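Local coordinates for RagB/SusD domain protein (Flavobacterium johnsoniae, PDB 5J90) that binds chitin as a SusD-like protein of a polysaccharide utilization locus, and probably works at the outer membrane as a surface lipoprotein, at residues S243-A256 and I318-A332. Sequence-based numbering, arbitrary orientation. Where two conformers were deposited one is given.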
loop_
_atom_site.group_PDB
_atom_site.type_symbol
_atom_site.label_atom_id
_atom_site.label_comp_id
_atom_site.label_asym_id
_atom_site.label_seq_id
_atom_site.Cartn_x
_atom_site.Cartn_y
_atom_site.Cartn_z
ATOM N N SER A 243 -5.705 -28.664 -16.773
ATOM C CA SER A 243 -6.499 -27.528 -16.302
ATOM C C SER A 243 -7.413 -27.906 -15.142
ATOM O O SER A 243 -7.883 -29.041 -15.046
ATOM C CB SER A 243 -7.348 -26.954 -17.438
ATOM O OG SER A 243 -6.542 -26.494 -18.512
ATOM N N PHE A 244 -7.672 -26.943 -14.261
ATOM C CA PHE A 244 -8.598 -27.150 -13.153
ATOM C C PHE A 244 -9.986 -26.689 -13.566
ATOM O O PHE A 244 -10.192 -25.531 -13.945
ATOM C CB PHE A 244 -8.146 -26.407 -11.890
ATOM C CG PHE A 244 -8.951 -26.766 -10.681
ATOM C CD1 PHE A 244 -8.834 -28.019 -10.107
ATOM C CD2 PHE A 244 -9.851 -25.864 -10.134
ATOM C CE1 PHE A 244 -9.592 -28.369 -9.000
ATOM C CE2 PHE A 244 -10.614 -26.215 -9.027
ATOM C CZ PHE A 244 -10.478 -27.468 -8.467
ATOM N N LYS A 245 -10.938 -27.614 -13.507
ATOM C CA LYS A 245 -12.315 -27.331 -13.903
ATOM C C LYS A 245 -13.268 -28.130 -13.029
ATOM O O LYS A 245 -12.918 -29.200 -12.513
ATOM C CB LYS A 245 -12.544 -27.681 -15.378
ATOM C CG LYS A 245 -12.349 -29.161 -15.710
ATOM C CD LYS A 245 -12.517 -29.412 -17.205
ATOM C CE LYS A 245 -12.247 -30.855 -17.566
ATOM N NZ LYS A 245 -12.307 -31.031 -19.054
ATOM N N ILE A 246 -14.470 -27.597 -12.855
ATOM C CA ILE A 246 -15.547 -28.349 -12.242
ATOM C C ILE A 246 -16.341 -29.021 -13.349
ATOM O O ILE A 246 -16.824 -28.358 -14.264
ATOM C CB ILE A 246 -16.485 -27.440 -11.429
ATOM C CG1 ILE A 246 -15.680 -26.560 -10.458
ATOM C CG2 ILE A 246 -17.529 -28.288 -10.700
ATOM C CD1 ILE A 246 -14.898 -27.330 -9.407
ATOM N N VAL A 247 -16.435 -30.344 -13.277
ATOM C CA VAL A 247 -17.255 -31.102 -14.212
ATOM C C VAL A 247 -18.538 -31.455 -13.475
ATOM O O VAL A 247 -18.568 -32.391 -12.674
ATOM C CB VAL A 247 -16.523 -32.374 -14.675
ATOM C CG1 VAL A 247 -17.394 -33.168 -15.638
ATOM C CG2 VAL A 247 -15.188 -32.014 -15.336
ATOM N N SER A 248 -19.589 -30.674 -13.701
ATOM C CA SER A 248 -20.832 -30.913 -12.976
ATOM C C SER A 248 -21.627 -32.048 -13.614
ATOM O O SER A 248 -21.802 -32.084 -14.832
ATOM C CB SER A 248 -21.694 -29.658 -12.934
ATOM O OG SER A 248 -22.903 -29.907 -12.231
ATOM N N PRO A 249 -22.110 -32.980 -12.791
ATOM C CA PRO A 249 -22.984 -34.011 -13.369
ATOM C C PRO A 249 -24.356 -33.470 -13.742
ATOM O O PRO A 249 -25.068 -34.139 -14.493
ATOM C CB PRO A 249 -23.109 -35.040 -12.242
ATOM C CG PRO A 249 -22.843 -34.252 -10.977
ATOM C CD PRO A 249 -21.818 -33.218 -11.365
ATOM N N VAL A 250 -24.723 -32.285 -13.258
ATOM C CA VAL A 250 -26.090 -31.798 -13.431
ATOM C C VAL A 250 -26.233 -30.366 -13.942
ATOM O O VAL A 250 -27.154 -30.074 -14.705
ATOM C CB VAL A 250 -26.922 -31.936 -12.132
ATOM C CG1 VAL A 250 -27.271 -33.395 -11.868
ATOM C CG2 VAL A 250 -26.190 -31.323 -10.948
ATOM N N TYR A 251 -25.339 -29.468 -13.533
ATOM C CA TYR A 251 -25.528 -28.043 -13.827
ATOM C C TYR A 251 -24.767 -27.524 -15.038
ATOM O O TYR A 251 -23.613 -27.889 -15.268
ATOM C CB TYR A 251 -25.176 -27.176 -12.608
ATOM C CG TYR A 251 -25.852 -27.622 -11.331
ATOM C CD1 TYR A 251 -27.236 -27.593 -11.213
ATOM C CD2 TYR A 251 -25.110 -28.080 -10.250
ATOM C CE1 TYR A 251 -27.862 -28.011 -10.048
ATOM C CE2 TYR A 251 -25.730 -28.494 -9.076
ATOM C CZ TYR A 251 -27.105 -28.463 -8.990
ATOM O OH TYR A 251 -27.726 -28.877 -7.831
ATOM N N THR A 252 -25.426 -26.664 -15.797
ATOM C CA THR A 252 -24.783 -25.859 -16.820
ATOM C C THR A 252 -24.198 -24.606 -16.138
ATOM O O THR A 252 -24.761 -24.114 -15.155
ATOM C CB THR A 252 -25.815 -25.467 -17.892
ATOM O OG1 THR A 252 -26.278 -26.662 -18.542
ATOM C CG2 THR A 252 -25.224 -24.542 -18.940
ATOM N N ASN A 253 -23.073 -24.099 -16.646
ATOM C CA ASN A 253 -22.526 -22.819 -16.179
ATOM C C ASN A 253 -23.668 -21.794 -16.057
ATOM O O ASN A 253 -24.411 -21.580 -17.015
ATOM C CB ASN A 253 -21.470 -22.327 -17.176
ATOM C CG ASN A 253 -20.727 -21.097 -16.694
ATOM O OD1 ASN A 253 -21.321 -20.180 -16.121
ATOM N ND2 ASN A 253 -19.417 -21.067 -16.936
ATOM N N PRO A 254 -23.830 -21.170 -14.873
ATOM C CA PRO A 254 -24.996 -20.298 -14.670
ATOM C C PRO A 254 -25.017 -19.075 -15.586
ATOM O O PRO A 254 -26.075 -18.473 -15.796
ATOM C CB PRO A 254 -24.879 -19.873 -13.194
ATOM C CG PRO A 254 -23.454 -20.127 -12.831
ATOM C CD PRO A 254 -23.032 -21.325 -13.647
ATOM N N ILE A 255 -23.864 -18.717 -16.144
ATOM C CA ILE A 255 -23.811 -17.596 -17.071
ATOM C C ILE A 255 -24.681 -17.839 -18.310
ATOM O O ILE A 255 -25.205 -16.893 -18.895
ATOM C CB ILE A 255 -22.353 -17.251 -17.461
ATOM C CG1 ILE A 255 -21.554 -16.845 -16.213
ATOM C CG2 ILE A 255 -22.321 -16.125 -18.482
ATOM C CD1 ILE A 255 -20.064 -16.750 -16.457
ATOM N N ALA A 256 -24.835 -19.102 -18.709
ATOM C CA ALA A 256 -25.668 -19.409 -19.872
ATOM C C ALA A 256 -27.095 -18.891 -19.676
ATOM O O ALA A 256 -27.690 -18.329 -20.600
ATOM C CB ALA A 256 -25.667 -20.906 -20.140
ATOM N N ILE A 318 -23.160 -13.900 -24.288
ATOM C CA ILE A 318 -22.050 -14.783 -23.958
ATOM C C ILE A 318 -22.265 -16.083 -24.727
ATOM O O ILE A 318 -23.393 -16.577 -24.829
ATOM C CB ILE A 318 -21.957 -15.043 -22.439
ATOM C CG1 ILE A 318 -22.048 -13.724 -21.654
ATOM C CG2 ILE A 318 -20.677 -15.806 -22.114
ATOM C CD1 ILE A 318 -21.040 -12.663 -22.084
ATOM N N GLY A 319 -21.187 -16.636 -25.269
ATOM C CA GLY A 319 -21.293 -17.705 -26.250
ATOM C C GLY A 319 -21.170 -19.129 -25.745
ATOM O O GLY A 319 -21.389 -19.425 -24.559
ATOM N N ALA A 320 -20.810 -20.018 -26.666
ATOM C CA ALA A 320 -20.812 -21.452 -26.409
ATOM C C ALA A 320 -19.945 -21.902 -25.236
ATOM O O ALA A 320 -20.196 -22.960 -24.658
ATOM C CB ALA A 320 -20.439 -22.224 -27.678
ATOM N N VAL A 321 -18.930 -21.113 -24.875
ATOM C CA VAL A 321 -18.044 -21.517 -23.781
ATOM C C VAL A 321 -18.775 -21.669 -22.449
ATOM O O VAL A 321 -18.324 -22.419 -21.585
ATOM C CB VAL A 321 -16.810 -20.586 -23.600
ATOM C CG1 VAL A 321 -15.893 -20.660 -24.823
ATOM C CG2 VAL A 321 -17.229 -19.158 -23.291
ATOM N N VAL A 322 -19.900 -20.972 -22.282
ATOM C CA VAL A 322 -20.697 -21.136 -21.063
ATOM C C VAL A 322 -21.862 -22.110 -21.215
ATOM O O VAL A 322 -22.531 -22.428 -20.234
ATOM C CB VAL A 322 -21.211 -19.794 -20.489
ATOM C CG1 VAL A 322 -20.026 -18.879 -20.148
ATOM C CG2 VAL A 322 -22.185 -19.116 -21.442
ATOM N N ARG A 323 -22.084 -22.600 -22.435
ATOM C CA ARG A 323 -23.139 -23.587 -22.664
ATOM C C ARG A 323 -22.542 -24.978 -22.495
ATOM O O ARG A 323 -22.391 -25.747 -23.447
ATOM C CB ARG A 323 -23.810 -23.368 -24.026
ATOM C CG ARG A 323 -24.496 -22.000 -24.096
ATOM C CD ARG A 323 -25.444 -21.858 -25.286
ATOM N NE ARG A 323 -24.759 -21.605 -26.550
ATOM C CZ ARG A 323 -24.452 -20.398 -27.009
ATOM N NH1 ARG A 323 -24.729 -19.317 -26.292
ATOM N NH2 ARG A 323 -23.862 -20.269 -28.191
ATOM N N SER A 324 -22.195 -25.277 -21.250
ATOM C CA SER A 324 -21.404 -26.440 -20.904
ATOM C C SER A 324 -21.616 -26.773 -19.438
ATOM O O SER A 324 -21.902 -25.881 -18.621
ATOM C CB SER A 324 -19.921 -26.122 -21.126
ATOM O OG SER A 324 -19.106 -27.221 -20.781
ATOM N N LYS A 325 -21.452 -28.046 -19.100
ATOM C CA LYS A 325 -21.496 -28.505 -17.719
ATOM C C LYS A 325 -20.094 -28.512 -17.107
ATOM O O LYS A 325 -19.905 -28.961 -15.986
ATOM C CB LYS A 325 -22.136 -29.894 -17.644
ATOM C CG LYS A 325 -23.536 -29.951 -18.258
ATOM C CD LYS A 325 -24.048 -31.392 -18.392
ATOM C CE LYS A 325 -24.588 -31.890 -17.070
ATOM N NZ LYS A 325 -25.147 -33.279 -17.202
ATOM N N GLU A 326 -19.113 -28.015 -17.861
ATOM C CA GLU A 326 -17.740 -27.892 -17.362
ATOM C C GLU A 326 -17.383 -26.424 -17.188
ATOM O O GLU A 326 -17.519 -25.618 -18.111
ATOM C CB GLU A 326 -16.770 -28.600 -18.307
ATOM C CG GLU A 326 -17.220 -30.028 -18.582
ATOM C CD GLU A 326 -16.182 -30.905 -19.248
ATOM O OE1 GLU A 326 -15.094 -30.417 -19.608
ATOM O OE2 GLU A 326 -16.469 -32.112 -19.406
ATOM N N ILE A 327 -16.936 -26.088 -15.982
ATOM C CA ILE A 327 -16.647 -24.700 -15.619
ATOM C C ILE A 327 -15.165 -24.592 -15.272
ATOM O O ILE A 327 -14.707 -25.130 -14.263
ATOM C CB ILE A 327 -17.507 -24.240 -14.424
ATOM C CG1 ILE A 327 -19.006 -24.368 -14.730
ATOM C CG2 ILE A 327 -17.174 -22.807 -14.047
ATOM C CD1 ILE A 327 -19.617 -25.691 -14.311
ATOM N N TYR A 328 -14.418 -23.917 -16.137
ATOM C CA TYR A 328 -12.964 -23.809 -15.967
ATOM C C TYR A 328 -12.610 -22.740 -14.947
ATOM O O TYR A 328 -13.130 -21.620 -14.988
ATOM C CB TYR A 328 -12.282 -23.521 -17.304
ATOM C CG TYR A 328 -12.220 -24.741 -18.196
ATOM C CD1 TYR A 328 -13.336 -25.162 -18.901
ATOM C CD2 TYR A 328 -11.061 -25.500 -18.293
ATOM C CE1 TYR A 328 -13.288 -26.291 -19.702
ATOM C CE2 TYR A 328 -11.002 -26.626 -19.087
ATOM C CZ TYR A 328 -12.123 -27.011 -19.789
ATOM O OH TYR A 328 -12.082 -28.137 -20.582
ATOM N N LEU A 329 -11.729 -23.100 -14.022
ATOM C CA LEU A 329 -11.305 -22.173 -12.980
ATOM C C LEU A 329 -9.820 -21.820 -13.068
ATOM O O LEU A 329 -9.396 -20.799 -12.529
ATOM C CB LEU A 329 -11.654 -22.727 -11.597
ATOM C CG LEU A 329 -13.151 -22.854 -11.330
ATOM C CD1 LEU A 329 -13.379 -23.599 -10.021
ATOM C CD2 LEU A 329 -13.813 -21.482 -11.312
ATOM N N MET A 330 -9.027 -22.651 -13.739
ATOM C CA MET A 330 -7.625 -22.322 -14.011
ATOM C C MET A 330 -7.145 -23.127 -15.218
ATOM O O MET A 330 -7.006 -24.351 -15.137
ATOM C CB MET A 330 -6.742 -22.600 -12.795
ATOM C CG MET A 330 -5.275 -22.223 -13.007
ATOM S SD MET A 330 -4.209 -22.674 -11.617
ATOM C CE MET A 330 -4.651 -21.425 -10.429
ATOM N N ASN A 331 -6.901 -22.439 -16.327
ATOM C CA ASN A 331 -6.451 -23.093 -17.553
ATOM C C ASN A 331 -4.948 -23.279 -17.602
ATOM O O ASN A 331 -4.201 -22.482 -17.036
ATOM C CB ASN A 331 -6.829 -22.261 -18.777
ATOM C CG ASN A 331 -8.313 -22.039 -18.911
ATOM O OD1 ASN A 331 -9.114 -22.953 -18.708
ATOM N ND2 ASN A 331 -8.688 -20.825 -19.284
ATOM N N ALA A 332 -4.493 -24.301 -18.319
ATOM C CA ALA A 332 -3.068 -24.478 -18.532
ATOM C C ALA A 332 -2.405 -23.223 -19.115
ATOM O O ALA A 332 -1.254 -22.926 -18.790
ATOM C CB ALA A 332 -2.819 -25.698 -19.425
HETATM O O HOH W 1 -27.928 -32.400 -16.262
HETATM O O HOH W 2 -18.120 -23.048 -18.818
#
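F244 O accepts two backbone donors, L329 N at 2.9 Å and M330 N at 3.1 Å; two residues thus oppose one, which defines a classic beta bulge, L329 and M330 facing F244, at one end of the antiparallel pairing of 244-247 with 326-328. Past the bulge, I246 and I327 exchange two bonds, the shorter from I327 N to I246 O (2.8 Å, 167° at the hydrogen). On one face of the ribbon K245 lies alongside Y328. The K245 CG sits between its own backbone N and carbonyl carbon (chi1 62°) and the chain then runs extended, which carries CD over the Y328 ring, 4.0 Å from the centroid and 29° off the normal, a CH-pi contact. K245 NZ ends in a salt bridge to E326 OE1 (2.9 Å), met from above the carboxylate plane, and a longer bond to Y328 OH. A leucine in place of Y328 would probably leave the lysine chain without its aromatic support and its ammonium without the hydroxyl partner. Beyond the strands, K325 bends at chi3 to bring NZ to P249 O (2.8 Å). N253 N bonds S324 O, while N253 OD1 caps I255 N (2.9 Å) and ND2 holds a water shared with V321 O and E326 O. This two-stranded ribbon is a small beta element in the largely helical SusD-like fold: F244 and M330 pack on helix 196-213, F244 stacking on F202, Y328 touches helix 353-368, and I255 leans on helix 46-54.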